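Local coordinates for protein Non-reducing end beta-L-arabinofuranosidase (Bacteroides thetaiotaomicron, PDB 5MQO) that is a glycoside hydrolase of family GH127 from a gut bacterium, probably cleaving sugar linkages in complex plant pectin as an aceric acidase, at residues V298-D309 against C383-R394. Sequence-based numbering, arbitrary orientation.
Sequences VRANYLYAGVAD and CANIGNMLFNWR
Over one face of the Phe391 ring sits CB of Tyr304, 3.6 Å from the ring centroid and almost on its normal, a CH-pi contact. The Tyr304 ring also turns its edge toward that face, the planes 56° apart in an edge-to-face pair, and the carbonyl O of Ala300 lies over the centre of one Tyr304 face. Phe391 CG, anti to the backbone N (chi1 177°), lays the ring against segment 298-309. The Tyr302 ring has CA of Gly387 over one face, near the rim, and the carbonyl O of Val298 in plane at its edge. It fits as a knob into the hole formed by Cys383, Ile386, Gly387 and Leu390, its CE1 3.8 Å from CD1 of Leu390; Asn461 hydrogen-bonds its hydroxyl. Asn301 packs CB on the Gly387 backbone, where any CB would clash with it, and sends ND2 to the carbonyl O of Ala384 at 2.8 Å, in its amide plane. This O also accepts from Asn388 N, on the opposite face, while Tyr367 engages OD1 of Asn301. Farther along, the Arg394 chain bends at chi2 and its NE donates to OD2 of Asp309 at 3.1 Å, a salt bridge. Nearly straight and in the guanidinium plane, it meets the carboxylate from above. A leucine in place of Arg394 would probably leave OD2 of buried Asp309 without its charged mate, while Arg253 still pairs with OD1. The segments, axes 7.9 Å apart and 17° from parallel, lie in the GH127 catalytic domain, consistent with the (alpha/alpha)6 barrel of six-hairpin glycosidases. Helix 317-333 packs on Tyr304 and Phe391, helix 243-255 sets Met246 against Ala305 and Arg394, and helix 402-416 backs helix 382-399, tied by the Cys383-Cys458 disulfide to helix 458-466.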
# COMPACT_ATOMS: atom_id res chain seq x y z
N VAL A 298 -6.93 -9.70 2.86
CA VAL A 298 -5.75 -9.96 2.02
C VAL A 298 -6.20 -10.72 0.76
O VAL A 298 -5.95 -10.28 -0.36
CB VAL A 298 -4.64 -10.79 2.76
CG1 VAL A 298 -3.38 -10.86 1.90
CG2 VAL A 298 -4.27 -10.22 4.11
N ARG A 299 -6.89 -11.85 0.96
CA ARG A 299 -7.40 -12.64 -0.14
C ARG A 299 -8.30 -11.79 -1.04
O ARG A 299 -8.15 -11.82 -2.25
CB ARG A 299 -8.15 -13.87 0.39
CG ARG A 299 -7.27 -14.92 1.10
CD ARG A 299 -7.96 -16.27 1.30
NE ARG A 299 -7.96 -16.75 2.69
CZ ARG A 299 -8.66 -17.81 3.16
NH1 ARG A 299 -9.43 -18.59 2.38
NH2 ARG A 299 -8.59 -18.12 4.46
N ALA A 300 -9.18 -11.00 -0.43
CA ALA A 300 -10.07 -10.09 -1.14
C ALA A 300 -9.32 -9.11 -2.03
O ALA A 300 -9.55 -8.99 -3.24
CB ALA A 300 -10.87 -9.30 -0.13
N ASN A 301 -8.43 -8.37 -1.41
CA ASN A 301 -7.81 -7.27 -2.07
C ASN A 301 -6.86 -7.79 -3.15
O ASN A 301 -6.87 -7.23 -4.25
CB ASN A 301 -7.11 -6.38 -1.07
CG ASN A 301 -8.06 -5.53 -0.26
OD1 ASN A 301 -9.26 -5.43 -0.55
ND2 ASN A 301 -7.52 -4.88 0.76
N TYR A 302 -6.09 -8.85 -2.88
CA TYR A 302 -5.22 -9.46 -3.91
C TYR A 302 -6.03 -10.01 -5.09
O TYR A 302 -5.61 -9.87 -6.22
CB TYR A 302 -4.26 -10.52 -3.32
CG TYR A 302 -3.02 -9.93 -2.68
CD1 TYR A 302 -1.90 -9.64 -3.43
CD2 TYR A 302 -2.99 -9.60 -1.35
CE1 TYR A 302 -0.77 -9.07 -2.87
CE2 TYR A 302 -1.87 -9.03 -0.77
CZ TYR A 302 -0.75 -8.77 -1.53
OH TYR A 302 0.37 -8.20 -0.96
N LEU A 303 -7.20 -10.60 -4.81
CA LEU A 303 -8.17 -10.98 -5.87
C LEU A 303 -8.51 -9.79 -6.70
O LEU A 303 -8.37 -9.85 -7.91
CB LEU A 303 -9.48 -11.56 -5.32
CG LEU A 303 -10.70 -11.71 -6.27
CD1 LEU A 303 -10.43 -12.66 -7.41
CD2 LEU A 303 -11.92 -12.22 -5.53
N TYR A 304 -8.96 -8.71 -6.06
CA TYR A 304 -9.44 -7.54 -6.80
C TYR A 304 -8.33 -6.96 -7.71
O TYR A 304 -8.58 -6.61 -8.88
CB TYR A 304 -10.07 -6.45 -5.88
CG TYR A 304 -11.08 -6.97 -4.91
CD1 TYR A 304 -11.92 -8.02 -5.24
CD2 TYR A 304 -11.20 -6.41 -3.63
CE1 TYR A 304 -12.84 -8.52 -4.35
CE2 TYR A 304 -12.14 -6.90 -2.73
CZ TYR A 304 -12.96 -7.95 -3.10
OH TYR A 304 -13.90 -8.48 -2.26
N ALA A 305 -7.12 -6.91 -7.17
CA ALA A 305 -5.94 -6.52 -7.91
C ALA A 305 -5.73 -7.37 -9.14
O ALA A 305 -5.56 -6.85 -10.25
CB ALA A 305 -4.73 -6.66 -7.01
N GLY A 306 -5.72 -8.69 -8.92
CA GLY A 306 -5.50 -9.68 -9.98
C GLY A 306 -6.53 -9.55 -11.08
O GLY A 306 -6.18 -9.64 -12.25
N VAL A 307 -7.78 -9.32 -10.71
CA VAL A 307 -8.85 -9.14 -11.69
C VAL A 307 -8.64 -7.88 -12.56
O VAL A 307 -8.92 -7.90 -13.76
CB VAL A 307 -10.23 -9.16 -11.00
CG1 VAL A 307 -11.36 -8.70 -11.93
CG2 VAL A 307 -10.52 -10.57 -10.50
N ALA A 308 -8.15 -6.81 -11.94
CA ALA A 308 -7.85 -5.58 -12.65
C ALA A 308 -6.77 -5.82 -13.65
O ALA A 308 -6.82 -5.32 -14.77
CB ALA A 308 -7.43 -4.50 -11.70
N ASP A 309 -5.79 -6.62 -13.25
CA ASP A 309 -4.74 -7.08 -14.16
C ASP A 309 -5.28 -7.90 -15.35
O ASP A 309 -4.84 -7.69 -16.48
CB ASP A 309 -3.66 -7.85 -13.38
CG ASP A 309 -2.53 -6.96 -12.93
OD1 ASP A 309 -2.33 -5.89 -13.56
OD2 ASP A 309 -1.81 -7.33 -11.98
N CYS A 383 -0.52 -6.77 5.09
CA CYS A 383 -0.59 -7.26 3.72
C CYS A 383 -1.93 -6.94 3.08
O CYS A 383 -2.01 -6.83 1.87
CB CYS A 383 -0.34 -8.78 3.67
SG CYS A 383 1.36 -9.30 4.04
N ALA A 384 -2.98 -6.82 3.88
CA ALA A 384 -4.31 -6.44 3.36
C ALA A 384 -4.25 -5.01 2.87
O ALA A 384 -4.92 -4.65 1.88
CB ALA A 384 -5.40 -6.57 4.44
N ASN A 385 -3.45 -4.21 3.58
CA ASN A 385 -3.34 -2.79 3.31
C ASN A 385 -2.46 -2.61 2.04
O ASN A 385 -2.75 -1.80 1.19
CB ASN A 385 -2.76 -2.08 4.53
CG ASN A 385 -3.43 -2.52 5.84
OD1 ASN A 385 -4.51 -3.11 5.84
ND2 ASN A 385 -2.77 -2.25 6.97
N ILE A 386 -1.43 -3.44 1.91
CA ILE A 386 -0.63 -3.55 0.69
C ILE A 386 -1.50 -4.01 -0.47
O ILE A 386 -1.27 -3.63 -1.61
CB ILE A 386 0.56 -4.54 0.87
CG1 ILE A 386 1.55 -3.99 1.89
CG2 ILE A 386 1.26 -4.86 -0.47
CD1 ILE A 386 2.65 -4.94 2.30
N GLY A 387 -2.45 -4.88 -0.17
CA GLY A 387 -3.39 -5.35 -1.17
C GLY A 387 -4.24 -4.23 -1.72
O GLY A 387 -4.34 -4.07 -2.93
N ASN A 388 -4.84 -3.45 -0.83
CA ASN A 388 -5.63 -2.29 -1.22
C ASN A 388 -4.76 -1.31 -2.05
O ASN A 388 -5.25 -0.70 -3.00
CB ASN A 388 -6.19 -1.59 0.01
CG ASN A 388 -7.29 -0.59 -0.32
OD1 ASN A 388 -8.10 -0.77 -1.24
ND2 ASN A 388 -7.35 0.46 0.49
N MET A 389 -3.49 -1.17 -1.68
CA MET A 389 -2.57 -0.30 -2.40
C MET A 389 -2.33 -0.76 -3.85
O MET A 389 -2.45 0.02 -4.78
CB MET A 389 -1.24 -0.26 -1.65
CG MET A 389 -0.21 0.62 -2.31
SD MET A 389 1.41 0.52 -1.54
CE MET A 389 2.39 1.14 -2.88
N LEU A 390 -2.00 -2.04 -4.01
CA LEU A 390 -1.78 -2.67 -5.30
C LEU A 390 -3.08 -2.78 -6.14
O LEU A 390 -3.02 -2.65 -7.35
CB LEU A 390 -1.18 -4.04 -5.11
CG LEU A 390 0.19 -4.24 -4.44
CD1 LEU A 390 0.40 -5.73 -4.15
CD2 LEU A 390 1.33 -3.73 -5.29
N PHE A 391 -4.23 -3.02 -5.51
CA PHE A 391 -5.52 -2.90 -6.20
C PHE A 391 -5.64 -1.49 -6.80
O PHE A 391 -5.85 -1.32 -8.00
CB PHE A 391 -6.70 -3.22 -5.26
CG PHE A 391 -8.10 -3.04 -5.86
CD1 PHE A 391 -8.38 -3.36 -7.20
CD2 PHE A 391 -9.15 -2.62 -5.06
CE1 PHE A 391 -9.67 -3.21 -7.73
CE2 PHE A 391 -10.45 -2.47 -5.59
CZ PHE A 391 -10.70 -2.75 -6.93
N ASN A 392 -5.40 -0.47 -5.98
CA ASN A 392 -5.62 0.88 -6.44
C ASN A 392 -4.62 1.30 -7.53
O ASN A 392 -4.92 2.14 -8.39
CB ASN A 392 -5.60 1.87 -5.28
CG ASN A 392 -6.92 1.96 -4.60
OD1 ASN A 392 -7.74 2.82 -4.91
ND2 ASN A 392 -7.17 1.04 -3.69
N TRP A 393 -3.44 0.72 -7.48
CA TRP A 393 -2.44 1.02 -8.46
C TRP A 393 -2.86 0.48 -9.82
O TRP A 393 -2.72 1.18 -10.79
CB TRP A 393 -1.08 0.49 -8.04
CG TRP A 393 -0.04 0.87 -9.02
CD1 TRP A 393 0.48 0.08 -10.01
CD2 TRP A 393 0.59 2.14 -9.16
NE1 TRP A 393 1.41 0.78 -10.74
CE2 TRP A 393 1.50 2.05 -10.23
CE3 TRP A 393 0.48 3.36 -8.47
CZ2 TRP A 393 2.28 3.11 -10.62
CZ3 TRP A 393 1.28 4.42 -8.86
CH2 TRP A 393 2.16 4.29 -9.94
N ARG A 394 -3.39 -0.74 -9.88
CA ARG A 394 -3.89 -1.31 -11.13
C ARG A 394 -5.08 -0.50 -11.66
O ARG A 394 -5.15 -0.19 -12.86
CB ARG A 394 -4.32 -2.75 -10.94
CG ARG A 394 -3.24 -3.79 -11.16
CD ARG A 394 -2.17 -3.72 -10.11
NE ARG A 394 -1.22 -4.81 -10.23
CZ ARG A 394 -0.03 -4.81 -9.66
NH1 ARG A 394 0.39 -3.81 -8.89
NH2 ARG A 394 0.77 -5.86 -9.85